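Local coordinates for protein putative fimbrial subunit (Corynebacterium diphtheriae, PDB 4HSQ) that probably forms, as the major pilin SpaD, the shaft of an adhesive cell-surface pilus, and is represented here by domains D2 and D3, at residues Q15-A20 with T185-K190; R50-K55 with K108-G113; V143-K148 with L205-F210; G147-V152 with T242-T247; Y171-A176 with K222-E227. All coordinates share one frame; numbering follows the deposited sequence.

Contacts 3 and 4 are the buried ones. They share Gly-147 and Lys-148 of strand 142-155. Contact 3 joins the strand to its sheet neighbour by backbone bonds and aromatic rings. Contact 4 packs it across the domain interior through apolar side chains and a phenylalanine rim set against carbonyls. Contacts 1, 2 and 5 are only partly buried. Contact 5 locks a strand pair with a disulfide, and its strand 222-229 lies beside strand 241-244 of contact 4. Contact 2 is a backbone-bonded strand pair of the N-terminal domain, flanked by charged side chains. Contact 1 joins two loops largely through water. Its Gln-15 and Asn-16 bond to the histidines of contact 3, and Gln-18 bonds to Arg-109.

Contact 1. Residues Q15-A20 with T185-K190; sequences QNIQDA and TVDGVK
Gln-18 makes the closest direct touch between two loop turns. Its CB lies 4.0 Å from Asp-187 CA. Its CG is anti to its own carbonyl carbon and comes within 3.5 Å of Asp-187 OD1. The chain then bends at chi2 (-67°) and runs beside Asp-187, pointing the same way. The amide and carboxylate planes are 45° apart. At the tip, Gln-18 NE2 donates a hydrogen bond to a water 2.7 Å away, and that water donates to Asp-187 OD2. Val-186 CG1 also lies 4.1 Å from Ile-17 O. The rest is a water-mediated contact between loops of the N2-like and prealbumin-like domains. A second water donates to Ile-17 O and Asp-19 OD1 and accepts from Asp-187 N at 3.0 Å. Two more lie between Thr-185 O and the Asp-19 carboxylate; one also accepts from Asn-16 ND2. Asp-19 OD2 receives Asn-16 N at 2.7 Å on its anti lone pair, which braces the type II turn 16-19. Val-186 to Val-189 form the facing type I' turn. Loop 15-20 is further held between two strands. Ile-17 has a backbone bond to Gly-204 of strand 199-206, and Gln-18 has one to Arg-109 of strand 100-109.

Contact 2. Residues R50-K55 with K108-G113; sequences RLDFQK and KRKEVG
Arg-50 and Arg-109 run side by side, with their guanidinium planes 63° apart. Both grip one acceptor, Val-112 O. Arg-50 NH1 reaches it at 2.8 Å, with the oxygen tilted from the Arg-50 plane. Arg-109 NH2 meets it at 3.0 Å, on a lone pair and in the Arg-109 plane. This shared carbonyl, Glu-111 O bound to Arg-109 NE, and the salt bridge from Arg-50 NE to Asp-48 probably ease the 3.4 Å approach of the like charges Arg-50 NH1 and Arg-109 NH2. Arg-50 CD packs 3.9 Å from Gly-113 CA. Farther along, Lys-110 crosses Asp-52 at about a right angle. Its CG lies 3.1 Å from Asp-52 OD2, whereas the salt bridge from Asp-52 OD1 to Lys-110 NZ is long at 3.8 Å. In the backbone, Lys-110 N bonds straight to Arg-50 O, and Asp-52 and Lys-108 form a hydrogen-bonded pair. Strands 51-61 and 100-109 thus pair in the antiparallel sheet of the N-terminal, N2-like domain, with a classic beta bulge where Gln-54 and Lys-55 face Glu-106.

Contact 3. Residues V143-K148 with L205-F210; sequences VTYHGK and LHVTDF
The two strands run antiparallel, with Gly-147 and Leu-205 as a hydrogen-bonded pair and His-146 and His-206 as a non-hydrogen-bonded one. Leu-205 N meets Gly-147 O at 2.8 Å, nearly along the C=O axis. Past the last bridge, Val-207 N still reaches Tyr-145 O at 3.1 Å, but from above the carbonyl plane. The histidines lie on the same side of the sheet. The edge of His-206 meets the face of His-146, with the planes 63° apart. His-206 ND1 donates in its ring plane to Val-207 O at 2.7 Å, on a lone pair. This bond, with that of His-206 NE2 to Asp-12 OD1, would hold the ring's rotation. Tyr-145 O sits over one face of that ring. His-146 NE2 is also held, by Gln-15 O. Beyond them, Tyr-145 and Phe-210 make a second edge-to-face pair, at 80°. Tyr-145 CE2 comes 3.5 Å from Phe-210 CD1, over the phenylalanine face. Val-143 O lies at the edge of the same ring, 3.4 Å from Phe-210 CE1. Val-207 CG2 packs 3.6 Å from Tyr-145 CB. A water takes Tyr-145 N and donates to Phe-210 O. Strand 142-155 probably passes from the N2-like into the prealbumin-like domain. It is flanked by strand 199-206 and by strand 117-127, to which Thr-144 bonds at Leu-118. Helix 248-252 covers Val-207 and Phe-210, and its Arg-248 makes a cation-pi contact with Tyr-145.

Contact 4. Residues G147-V152 with T242-T247; sequences GKLKVV and TEIEFT
The rim of the Phe-246 ring is turned toward the carbonyls of a facing strand. Phe-246 CZ lies 3.3 Å from Gly-147 O, which is in the plane of the ring. Phe-246 CE1 is 3.6 Å from Lys-148 O, again at the edge. The side chain gets there because CG is anti to the backbone N (chi1 -154°). Gly-147 leaves the ring room, since a CB there would be tight against Phe-246 CZ. Next along the strand, Leu-149 CB packs 4.0 Å from Phe-246 CE1. Leu-149 CG is anti to its backbone N, which sends the branch inward. It meets Ile-244 tip to tip, with Leu-149 CD1 4.2 Å from Ile-244 CG2. The backbones stay well apart, and the Phe-246 ring bridges to the carbonyls of the strand. Leu-205 touches Phe-246, and Leu-225 touches both Leu-149 and Ile-244. Strand 142-155 is thus packed against the end of strand 241-244, inside the prealbumin-like domain. Thr-247 then caps helix 248-252 through its side chain. The contact appears to rest on apolar burial. The slightly positive C-H rim of Phe-246, facing two carbonyl oxygens, is consistent with a weak electrostatic gain as well.

Contact 5. Residues Y171-A176 with K222-E227; sequences YQCTSA and KFCLKE
The tight part is the disulfide between Cys-173 SG and Cys-224 SG, 2.0 Å long with a torsion of 79° about the S-S bond. It runs diagonally, because Cys-173 pairs with Lys-222 and Cys-224 with Tyr-171. Cys-173 SG takes the crowded place between its backbone N and carbonyl carbon (chi1 63°). Cys-224 SG lies beside its own N. Two hydrogen-bonded pairs hold the backbone. Cys-224 N meets Tyr-171 O at 2.8 Å in the carbonyl plane, while Cys-173 N meets Lys-222 O at 3.0 Å from above it. The buried Tyr-171 ring is packed too. The extended, partly exposed Lys-226 chain crosses it obliquely, with Lys-226 CD 3.8 Å from Tyr-171 CE2, and Tyr-171 OH bonds to Glu-169. The other end is looser. Lys-222 CD lies 3.7 Å from O of the exposed Thr-174, and Lys-222 NZ makes a salt bridge to Glu-243. This is a cross-strand disulfide on neighbouring antiparallel strands of a prealbumin-like domain, probably the CnaB-type domain of the pilin.

Contact 1. Residues Q15-A20 with T185-K190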
# COMPACT_ATOMS: atom_id res chain seq x y z
N GLN A 15 -0.84 -3.88 -4.67
CA GLN A 15 0.02 -2.71 -4.86
C GLN A 15 1.11 -2.77 -3.82
O GLN A 15 0.84 -2.74 -2.62
CB GLN A 15 -0.81 -1.40 -4.77
CG GLN A 15 -1.97 -1.33 -5.82
CD GLN A 15 -1.50 -1.80 -7.20
OE1 GLN A 15 -0.57 -1.26 -7.77
NE2 GLN A 15 -2.06 -2.88 -7.69
N ASN A 16 2.36 -2.88 -4.27
CA ASN A 16 3.49 -2.99 -3.36
C ASN A 16 4.06 -1.60 -3.00
O ASN A 16 3.43 -0.58 -3.28
CB ASN A 16 4.52 -3.93 -3.99
CG ASN A 16 3.92 -5.32 -4.18
OD1 ASN A 16 3.31 -5.91 -3.28
ND2 ASN A 16 4.06 -5.89 -5.35
N ILE A 17 5.20 -1.55 -2.32
CA ILE A 17 5.79 -0.25 -1.99
C ILE A 17 6.08 0.51 -3.31
O ILE A 17 6.57 -0.09 -4.26
CB ILE A 17 7.06 -0.44 -1.12
CG1 ILE A 17 6.73 -0.94 0.30
CG2 ILE A 17 8.00 0.78 -1.13
CD1 ILE A 17 5.70 -0.28 1.05
N GLN A 18 5.73 1.81 -3.34
CA GLN A 18 5.92 2.76 -4.45
C GLN A 18 4.94 2.50 -5.63
O GLN A 18 5.03 3.15 -6.66
CB GLN A 18 7.40 2.83 -4.89
CG GLN A 18 8.28 3.55 -3.84
CD GLN A 18 7.97 5.05 -3.71
OE1 GLN A 18 7.10 5.59 -4.39
NE2 GLN A 18 8.70 5.76 -2.86
N ASP A 19 3.98 1.58 -5.44
CA ASP A 19 2.90 1.37 -6.39
C ASP A 19 1.76 2.28 -5.98
O ASP A 19 1.40 2.32 -4.80
CB ASP A 19 2.43 -0.09 -6.43
CG ASP A 19 3.42 -1.04 -7.07
OD1 ASP A 19 4.19 -0.60 -7.97
OD2 ASP A 19 3.40 -2.24 -6.72
N ALA A 20 1.19 3.01 -6.93
CA ALA A 20 0.09 3.92 -6.61
C ALA A 20 -1.15 3.17 -6.16
O ALA A 20 -1.50 2.13 -6.74
CB ALA A 20 -0.26 4.77 -7.82
N THR A 185 8.15 -5.37 -10.65
CA THR A 185 8.98 -4.22 -10.34
C THR A 185 8.49 -3.69 -8.99
O THR A 185 7.30 -3.38 -8.82
CB THR A 185 8.94 -3.15 -11.44
OG1 THR A 185 9.48 -3.72 -12.63
CG2 THR A 185 9.72 -1.89 -11.05
N VAL A 186 9.41 -3.59 -8.04
CA VAL A 186 9.14 -3.08 -6.71
C VAL A 186 10.14 -1.97 -6.47
O VAL A 186 11.35 -2.23 -6.39
CB VAL A 186 9.15 -4.16 -5.59
CG1 VAL A 186 8.75 -3.55 -4.24
CG2 VAL A 186 8.23 -5.34 -5.93
N ASP A 187 9.62 -0.73 -6.35
CA ASP A 187 10.38 0.50 -6.12
C ASP A 187 11.54 0.63 -7.15
O ASP A 187 12.70 0.69 -6.77
CB ASP A 187 10.89 0.59 -4.66
CG ASP A 187 11.41 1.97 -4.24
OD1 ASP A 187 11.48 2.88 -5.12
OD2 ASP A 187 11.69 2.17 -3.04
N GLY A 188 11.19 0.58 -8.44
CA GLY A 188 12.09 0.69 -9.58
C GLY A 188 13.05 -0.46 -9.84
O GLY A 188 13.87 -0.38 -10.76
N VAL A 189 12.94 -1.55 -9.08
CA VAL A 189 13.85 -2.72 -9.18
C VAL A 189 13.06 -3.98 -9.56
O VAL A 189 12.02 -4.23 -8.96
CB VAL A 189 14.59 -2.89 -7.82
CG1 VAL A 189 15.48 -4.11 -7.83
CG2 VAL A 189 15.43 -1.65 -7.49
N LYS A 190 13.58 -4.80 -10.51
CA LYS A 190 12.89 -6.04 -10.91
C LYS A 190 13.82 -7.26 -10.84
O LYS A 190 13.47 -8.36 -11.28
CB LYS A 190 12.20 -5.91 -12.27
CG LYS A 190 13.11 -5.76 -13.48
CD LYS A 190 12.24 -5.84 -14.73
CE LYS A 190 13.02 -5.77 -16.01
NZ LYS A 190 12.12 -5.59 -17.18
O HOH W 1 5.03 -4.17 -7.61
O HOH W 2 6.73 -0.16 -6.96
O HOH W 3 10.63 4.37 -1.49
O HOH W 4 5.46 -1.74 -10.04

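Contact 2. Residues R50-K55 with K108-G113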
# COMPACT_ATOMS: atom_id res chain seq x y z
N ARG A 50 4.57 7.72 6.01
CA ARG A 50 5.16 6.82 5.01
C ARG A 50 4.47 7.00 3.65
O ARG A 50 4.90 6.40 2.67
CB ARG A 50 5.06 5.36 5.50
CG ARG A 50 5.94 5.12 6.73
CD ARG A 50 5.61 3.78 7.38
NE ARG A 50 4.28 3.83 8.02
CZ ARG A 50 3.75 2.83 8.70
NH1 ARG A 50 4.39 1.67 8.82
NH2 ARG A 50 2.53 2.95 9.23
N LEU A 51 3.41 7.81 3.58
CA LEU A 51 2.75 8.01 2.28
C LEU A 51 3.21 9.25 1.62
O LEU A 51 3.44 10.24 2.29
CB LEU A 51 1.24 8.10 2.45
CG LEU A 51 0.52 6.85 3.01
CD1 LEU A 51 -0.96 7.16 3.23
CD2 LEU A 51 0.75 5.62 2.10
N ASP A 52 3.31 9.20 0.27
CA ASP A 52 3.54 10.35 -0.60
C ASP A 52 2.27 10.57 -1.35
O ASP A 52 1.91 9.72 -2.19
CB ASP A 52 4.68 10.10 -1.61
CG ASP A 52 6.07 10.18 -1.04
OD1 ASP A 52 6.29 10.96 -0.08
OD2 ASP A 52 6.97 9.52 -1.61
N PHE A 53 1.58 11.68 -1.07
CA PHE A 53 0.38 12.03 -1.80
C PHE A 53 0.75 12.25 -3.28
O PHE A 53 1.76 12.89 -3.55
CB PHE A 53 -0.24 13.32 -1.20
CG PHE A 53 -1.32 13.93 -2.04
CD1 PHE A 53 -2.59 13.36 -2.10
CD2 PHE A 53 -1.07 15.08 -2.79
CE1 PHE A 53 -3.59 13.92 -2.90
CE2 PHE A 53 -2.08 15.65 -3.57
CZ PHE A 53 -3.34 15.07 -3.62
N GLN A 54 -0.04 11.72 -4.22
CA GLN A 54 0.18 11.86 -5.66
C GLN A 54 -0.73 12.94 -6.24
O GLN A 54 -0.25 13.97 -6.72
CB GLN A 54 -0.06 10.53 -6.41
CG GLN A 54 0.79 9.35 -5.89
CD GLN A 54 2.26 9.63 -5.95
OE1 GLN A 54 2.97 9.76 -4.94
NE2 GLN A 54 2.76 9.73 -7.13
N LYS A 55 -2.06 12.69 -6.19
CA LYS A 55 -3.04 13.60 -6.78
C LYS A 55 -4.43 13.21 -6.39
O LYS A 55 -4.69 12.06 -6.00
CB LYS A 55 -2.94 13.54 -8.35
CG LYS A 55 -3.23 12.15 -8.97
CD LYS A 55 -3.32 12.17 -10.49
CE LYS A 55 -3.55 10.76 -11.04
NZ LYS A 55 -2.29 9.96 -11.12
N LYS A 108 1.29 6.76 -2.68
CA LYS A 108 2.29 5.70 -2.79
C LYS A 108 2.87 5.52 -1.42
O LYS A 108 3.23 6.51 -0.78
CB LYS A 108 3.43 6.00 -3.79
CG LYS A 108 2.96 6.00 -5.25
CD LYS A 108 4.10 6.37 -6.22
CE LYS A 108 3.56 6.45 -7.64
NZ LYS A 108 4.61 6.84 -8.63
N ARG A 109 3.02 4.27 -0.98
CA ARG A 109 3.67 4.00 0.30
C ARG A 109 5.16 3.90 0.02
O ARG A 109 5.58 3.07 -0.77
CB ARG A 109 3.11 2.72 0.94
CG ARG A 109 3.70 2.47 2.32
CD ARG A 109 3.09 1.21 2.87
NE ARG A 109 3.65 0.83 4.15
CZ ARG A 109 3.02 0.04 5.00
NH1 ARG A 109 1.82 -0.43 4.71
NH2 ARG A 109 3.57 -0.27 6.17
N LYS A 110 5.98 4.77 0.67
CA LYS A 110 7.42 4.86 0.38
C LYS A 110 8.21 3.71 0.94
O LYS A 110 9.32 3.43 0.47
CB LYS A 110 8.03 6.14 1.00
CG LYS A 110 7.42 7.45 0.59
CD LYS A 110 8.16 8.58 1.31
CE LYS A 110 7.40 9.08 2.51
NZ LYS A 110 8.11 10.20 3.18
N GLU A 111 7.73 3.14 2.04
CA GLU A 111 8.43 2.08 2.75
C GLU A 111 7.53 1.37 3.70
O GLU A 111 6.47 1.89 4.05
CB GLU A 111 9.60 2.70 3.57
CG GLU A 111 9.14 3.68 4.64
CD GLU A 111 10.23 4.21 5.55
OE1 GLU A 111 11.25 3.51 5.75
OE2 GLU A 111 10.02 5.31 6.11
N VAL A 112 7.96 0.19 4.16
CA VAL A 112 7.22 -0.53 5.18
C VAL A 112 7.28 0.27 6.49
O VAL A 112 6.27 0.49 7.14
CB VAL A 112 7.79 -1.96 5.32
CG1 VAL A 112 7.29 -2.66 6.60
CG2 VAL A 112 7.48 -2.79 4.08
N GLY A 113 8.47 0.71 6.87
CA GLY A 113 8.60 1.43 8.14
C GLY A 113 8.58 0.50 9.34
O GLY A 113 8.94 -0.68 9.24
O HOH W 5 5.57 11.76 2.91

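Contact 3. Residues V143-K148 with L205-F210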
# COMPACT_ATOMS: atom_id res chain seq x y z
N VAL A 143 -7.08 0.08 6.96
CA VAL A 143 -5.70 -0.30 7.18
C VAL A 143 -5.17 -0.99 5.93
O VAL A 143 -5.89 -1.76 5.29
CB VAL A 143 -5.57 -1.21 8.44
CG1 VAL A 143 -4.11 -1.41 8.83
CG2 VAL A 143 -6.35 -0.65 9.64
N THR A 144 -3.89 -0.75 5.64
CA THR A 144 -3.13 -1.35 4.53
C THR A 144 -1.88 -1.95 5.13
O THR A 144 -1.17 -1.25 5.85
CB THR A 144 -2.80 -0.28 3.49
OG1 THR A 144 -4.02 0.30 3.03
CG2 THR A 144 -2.00 -0.84 2.32
N TYR A 145 -1.56 -3.19 4.78
CA TYR A 145 -0.39 -3.86 5.34
C TYR A 145 0.65 -4.21 4.29
O TYR A 145 0.33 -4.80 3.26
CB TYR A 145 -0.78 -5.17 6.02
CG TYR A 145 -1.71 -5.05 7.20
CD1 TYR A 145 -1.21 -5.02 8.51
CD2 TYR A 145 -3.09 -4.97 7.03
CE1 TYR A 145 -2.08 -4.98 9.61
CE2 TYR A 145 -3.96 -4.95 8.12
CZ TYR A 145 -3.45 -4.93 9.41
OH TYR A 145 -4.31 -4.88 10.47
N HIS A 146 1.90 -3.90 4.61
CA HIS A 146 3.06 -4.24 3.77
C HIS A 146 4.13 -4.79 4.65
O HIS A 146 4.25 -4.33 5.77
CB HIS A 146 3.60 -3.04 2.98
CG HIS A 146 2.71 -2.58 1.85
ND1 HIS A 146 1.62 -1.77 2.07
CD2 HIS A 146 2.81 -2.82 0.51
CE1 HIS A 146 1.08 -1.55 0.89
NE2 HIS A 146 1.76 -2.17 -0.08
N GLY A 147 4.97 -5.67 4.11
CA GLY A 147 6.07 -6.20 4.90
C GLY A 147 7.33 -6.28 4.08
O GLY A 147 7.29 -6.14 2.85
N LYS A 148 8.44 -6.45 4.75
CA LYS A 148 9.72 -6.62 4.05
C LYS A 148 10.00 -8.09 3.78
O LYS A 148 9.64 -8.94 4.59
CB LYS A 148 10.86 -6.04 4.88
CG LYS A 148 10.72 -4.54 5.03
CD LYS A 148 12.04 -3.94 5.51
CE LYS A 148 11.88 -3.11 6.75
NZ LYS A 148 13.21 -2.73 7.31
N LEU A 205 6.44 -5.55 0.22
CA LEU A 205 5.35 -6.14 -0.53
C LEU A 205 4.05 -6.08 0.21
O LEU A 205 4.03 -6.14 1.44
CB LEU A 205 5.68 -7.61 -0.85
CG LEU A 205 7.02 -7.90 -1.54
CD1 LEU A 205 7.27 -9.41 -1.63
CD2 LEU A 205 7.08 -7.22 -2.93
N HIS A 206 2.94 -6.03 -0.54
CA HIS A 206 1.60 -6.07 0.03
C HIS A 206 1.36 -7.46 0.61
O HIS A 206 1.66 -8.47 -0.04
CB HIS A 206 0.58 -5.79 -1.08
CG HIS A 206 -0.78 -5.40 -0.60
ND1 HIS A 206 -1.57 -6.26 0.15
CD2 HIS A 206 -1.49 -4.29 -0.88
CE1 HIS A 206 -2.73 -5.64 0.32
NE2 HIS A 206 -2.74 -4.46 -0.30
N VAL A 207 0.84 -7.52 1.83
CA VAL A 207 0.51 -8.82 2.44
C VAL A 207 -0.59 -9.50 1.62
O VAL A 207 -1.44 -8.82 1.00
CB VAL A 207 0.10 -8.74 3.92
CG1 VAL A 207 1.16 -7.99 4.74
CG2 VAL A 207 -1.31 -8.12 4.11
N THR A 208 -0.61 -10.84 1.63
CA THR A 208 -1.60 -11.57 0.84
C THR A 208 -2.94 -11.82 1.54
O THR A 208 -3.91 -12.12 0.85
CB THR A 208 -1.02 -12.94 0.45
OG1 THR A 208 -0.72 -13.68 1.65
CG2 THR A 208 0.24 -12.81 -0.39
N ASP A 209 -3.02 -11.71 2.87
CA ASP A 209 -4.22 -12.11 3.62
C ASP A 209 -5.18 -10.97 3.98
O ASP A 209 -6.18 -11.18 4.64
CB ASP A 209 -3.79 -12.85 4.92
CG ASP A 209 -2.96 -12.00 5.85
OD1 ASP A 209 -2.00 -11.36 5.38
OD2 ASP A 209 -3.32 -11.92 7.04
N PHE A 210 -4.85 -9.74 3.56
CA PHE A 210 -5.66 -8.58 3.90
C PHE A 210 -5.45 -7.57 2.81
O PHE A 210 -4.30 -7.23 2.50
CB PHE A 210 -5.25 -8.04 5.25
CG PHE A 210 -6.22 -7.09 5.88
CD1 PHE A 210 -6.19 -5.73 5.57
CD2 PHE A 210 -7.12 -7.53 6.85
CE1 PHE A 210 -7.07 -4.84 6.17
CE2 PHE A 210 -7.99 -6.63 7.47
CZ PHE A 210 -7.95 -5.29 7.14
O HOH W 6 -3.56 -4.63 3.34

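Contact 4. Residues G147-V152 with T242-T247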
# COMPACT_ATOMS: atom_id res chain seq x y z
N GLY A 147 4.97 -5.67 4.11
CA GLY A 147 6.07 -6.20 4.90
C GLY A 147 7.33 -6.28 4.08
O GLY A 147 7.29 -6.14 2.85
N LYS A 148 8.44 -6.45 4.75
CA LYS A 148 9.72 -6.62 4.05
C LYS A 148 10.00 -8.09 3.78
O LYS A 148 9.64 -8.94 4.59
CB LYS A 148 10.86 -6.04 4.88
CG LYS A 148 10.72 -4.54 5.03
CD LYS A 148 12.04 -3.94 5.51
CE LYS A 148 11.88 -3.11 6.75
NZ LYS A 148 13.21 -2.73 7.31
N LEU A 149 10.64 -8.38 2.65
CA LEU A 149 11.02 -9.72 2.31
C LEU A 149 12.54 -9.78 2.24
O LEU A 149 13.13 -9.20 1.33
CB LEU A 149 10.36 -10.21 1.00
CG LEU A 149 10.83 -11.60 0.52
CD1 LEU A 149 10.49 -12.70 1.56
CD2 LEU A 149 10.24 -11.94 -0.83
N LYS A 150 13.16 -10.46 3.21
CA LYS A 150 14.61 -10.61 3.25
C LYS A 150 14.96 -12.01 2.77
O LYS A 150 14.42 -13.00 3.27
CB LYS A 150 15.12 -10.38 4.69
CG LYS A 150 16.61 -10.59 4.88
CD LYS A 150 17.00 -10.38 6.34
CE LYS A 150 18.48 -10.66 6.49
NZ LYS A 150 19.02 -10.19 7.79
N VAL A 151 15.88 -12.09 1.81
CA VAL A 151 16.33 -13.37 1.29
C VAL A 151 17.76 -13.61 1.75
O VAL A 151 18.58 -12.71 1.65
CB VAL A 151 16.19 -13.41 -0.25
CG1 VAL A 151 16.85 -14.66 -0.84
CG2 VAL A 151 14.72 -13.36 -0.64
N VAL A 152 18.05 -14.80 2.30
CA VAL A 152 19.42 -15.11 2.72
C VAL A 152 19.87 -16.34 1.92
O VAL A 152 19.21 -17.36 1.93
CB VAL A 152 19.62 -15.21 4.26
CG1 VAL A 152 18.52 -15.99 4.93
CG2 VAL A 152 21.01 -15.76 4.63
N THR A 242 10.91 -20.56 -5.25
CA THR A 242 10.56 -20.68 -3.83
C THR A 242 9.28 -19.90 -3.59
O THR A 242 9.25 -18.71 -3.86
CB THR A 242 11.71 -20.11 -2.96
OG1 THR A 242 12.91 -20.83 -3.19
CG2 THR A 242 11.37 -20.09 -1.46
N GLU A 243 8.24 -20.54 -3.04
CA GLU A 243 7.01 -19.80 -2.78
C GLU A 243 7.08 -19.23 -1.38
O GLU A 243 7.68 -19.82 -0.49
CB GLU A 243 5.75 -20.67 -3.00
CG GLU A 243 5.59 -21.83 -2.03
CD GLU A 243 4.32 -22.63 -2.23
OE1 GLU A 243 3.81 -22.64 -3.37
OE2 GLU A 243 3.88 -23.30 -1.27
N ILE A 244 6.47 -18.07 -1.19
CA ILE A 244 6.45 -17.37 0.09
C ILE A 244 5.00 -17.15 0.53
O ILE A 244 4.24 -16.54 -0.22
CB ILE A 244 7.19 -16.00 -0.09
CG1 ILE A 244 8.65 -16.17 -0.57
CG2 ILE A 244 7.11 -15.13 1.16
CD1 ILE A 244 9.57 -16.85 0.38
N GLU A 245 4.67 -17.56 1.77
CA GLU A 245 3.35 -17.31 2.39
C GLU A 245 3.48 -15.97 3.10
O GLU A 245 3.93 -15.90 4.26
CB GLU A 245 2.95 -18.43 3.39
CG GLU A 245 2.96 -19.84 2.82
CD GLU A 245 2.02 -20.84 3.47
OE1 GLU A 245 1.94 -21.98 2.96
OE2 GLU A 245 1.36 -20.49 4.48
N PHE A 246 3.21 -14.89 2.38
CA PHE A 246 3.46 -13.53 2.85
C PHE A 246 2.23 -12.91 3.55
O PHE A 246 1.69 -11.89 3.14
CB PHE A 246 3.95 -12.69 1.67
CG PHE A 246 4.80 -11.52 2.06
CD1 PHE A 246 6.07 -11.70 2.58
CD2 PHE A 246 4.32 -10.22 1.92
CE1 PHE A 246 6.87 -10.60 2.93
CE2 PHE A 246 5.10 -9.14 2.29
CZ PHE A 246 6.38 -9.33 2.76
N THR A 247 1.87 -13.49 4.68
CA THR A 247 0.73 -13.06 5.50
C THR A 247 1.20 -12.25 6.70
O THR A 247 2.34 -12.38 7.14
CB THR A 247 -0.09 -14.27 5.96
OG1 THR A 247 0.70 -15.01 6.90
CG2 THR A 247 -0.55 -15.15 4.79

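Contact 5. Residues Y171-A176 with K222-E227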
# COMPACT_ATOMS: atom_id res chain seq x y z
N TYR A 171 7.70 -12.88 -8.39
CA TYR A 171 6.45 -13.09 -9.10
C TYR A 171 5.31 -13.24 -8.15
O TYR A 171 5.50 -13.67 -7.03
CB TYR A 171 6.54 -14.43 -9.90
CG TYR A 171 7.48 -14.40 -11.08
CD1 TYR A 171 7.00 -14.26 -12.38
CD2 TYR A 171 8.85 -14.61 -10.91
CE1 TYR A 171 7.87 -14.25 -13.47
CE2 TYR A 171 9.73 -14.57 -12.00
CZ TYR A 171 9.23 -14.40 -13.28
OH TYR A 171 10.09 -14.40 -14.36
N GLN A 172 4.09 -12.97 -8.64
CA GLN A 172 2.87 -13.39 -7.97
C GLN A 172 2.72 -14.84 -8.40
O GLN A 172 3.12 -15.18 -9.51
CB GLN A 172 1.66 -12.55 -8.43
CG GLN A 172 1.70 -11.09 -7.99
CD GLN A 172 0.64 -10.23 -8.63
OE1 GLN A 172 -0.27 -10.69 -9.34
NE2 GLN A 172 0.72 -8.95 -8.40
N CYS A 173 2.19 -15.73 -7.55
CA CYS A 173 2.02 -17.11 -7.98
C CYS A 173 0.90 -17.76 -7.21
O CYS A 173 0.58 -17.31 -6.12
CB CYS A 173 3.33 -17.91 -7.81
SG CYS A 173 3.90 -18.05 -6.09
N THR A 174 0.35 -18.86 -7.73
CA THR A 174 -0.61 -19.61 -6.91
C THR A 174 0.19 -20.69 -6.18
O THR A 174 -0.17 -21.07 -5.08
CB THR A 174 -1.83 -20.15 -7.68
OG1 THR A 174 -1.39 -20.77 -8.88
CG2 THR A 174 -2.85 -19.06 -7.99
N SER A 175 1.34 -21.12 -6.78
CA SER A 175 2.27 -22.09 -6.19
C SER A 175 3.64 -21.94 -6.87
O SER A 175 3.73 -21.30 -7.93
CB SER A 175 1.76 -23.52 -6.36
OG SER A 175 2.11 -24.08 -7.61
N ALA A 176 4.67 -22.55 -6.30
CA ALA A 176 6.01 -22.52 -6.88
C ALA A 176 6.04 -23.22 -8.26
O ALA A 176 6.98 -22.98 -9.02
CB ALA A 176 7.00 -23.20 -5.94
N LYS A 222 0.06 -16.04 -3.41
CA LYS A 222 1.41 -16.06 -2.82
C LYS A 222 2.38 -15.24 -3.65
O LYS A 222 2.02 -14.76 -4.73
CB LYS A 222 1.95 -17.50 -2.74
CG LYS A 222 1.28 -18.38 -1.72
CD LYS A 222 1.51 -19.83 -2.04
CE LYS A 222 1.21 -20.65 -0.82
NZ LYS A 222 2.45 -20.95 -0.07
N PHE A 223 3.60 -15.09 -3.14
CA PHE A 223 4.71 -14.54 -3.90
C PHE A 223 5.65 -15.69 -4.17
O PHE A 223 5.67 -16.64 -3.39
CB PHE A 223 5.43 -13.38 -3.17
CG PHE A 223 4.66 -12.09 -3.20
CD1 PHE A 223 4.63 -11.31 -4.35
CD2 PHE A 223 4.02 -11.62 -2.06
CE1 PHE A 223 3.93 -10.10 -4.38
CE2 PHE A 223 3.34 -10.41 -2.09
CZ PHE A 223 3.28 -9.67 -3.25
N CYS A 224 6.44 -15.60 -5.23
CA CYS A 224 7.41 -16.63 -5.59
C CYS A 224 8.72 -15.94 -5.92
O CYS A 224 8.72 -14.95 -6.64
CB CYS A 224 6.90 -17.45 -6.78
SG CYS A 224 5.79 -18.81 -6.31
N LEU A 225 9.82 -16.47 -5.43
CA LEU A 225 11.18 -15.99 -5.77
C LEU A 225 11.74 -16.95 -6.77
O LEU A 225 11.75 -18.14 -6.51
CB LEU A 225 12.09 -15.97 -4.52
CG LEU A 225 11.74 -14.88 -3.51
CD1 LEU A 225 12.21 -15.26 -2.13
CD2 LEU A 225 12.34 -13.56 -3.94
N LYS A 226 12.22 -16.45 -7.91
CA LYS A 226 12.83 -17.25 -8.95
C LYS A 226 14.31 -16.95 -8.95
O LYS A 226 14.68 -15.82 -9.23
CB LYS A 226 12.21 -16.91 -10.32
CG LYS A 226 12.72 -17.79 -11.43
CD LYS A 226 12.18 -17.32 -12.77
CE LYS A 226 12.53 -18.30 -13.87
NZ LYS A 226 11.98 -17.87 -15.18
N GLU A 227 15.14 -17.93 -8.65
CA GLU A 227 16.59 -17.71 -8.69
C GLU A 227 17.03 -17.83 -10.12
O GLU A 227 16.87 -18.88 -10.72
CB GLU A 227 17.30 -18.70 -7.79
CG GLU A 227 18.77 -18.35 -7.59
CD GLU A 227 19.49 -19.35 -6.72
OE1 GLU A 227 18.84 -20.04 -5.91
OE2 GLU A 227 20.73 -19.43 -6.86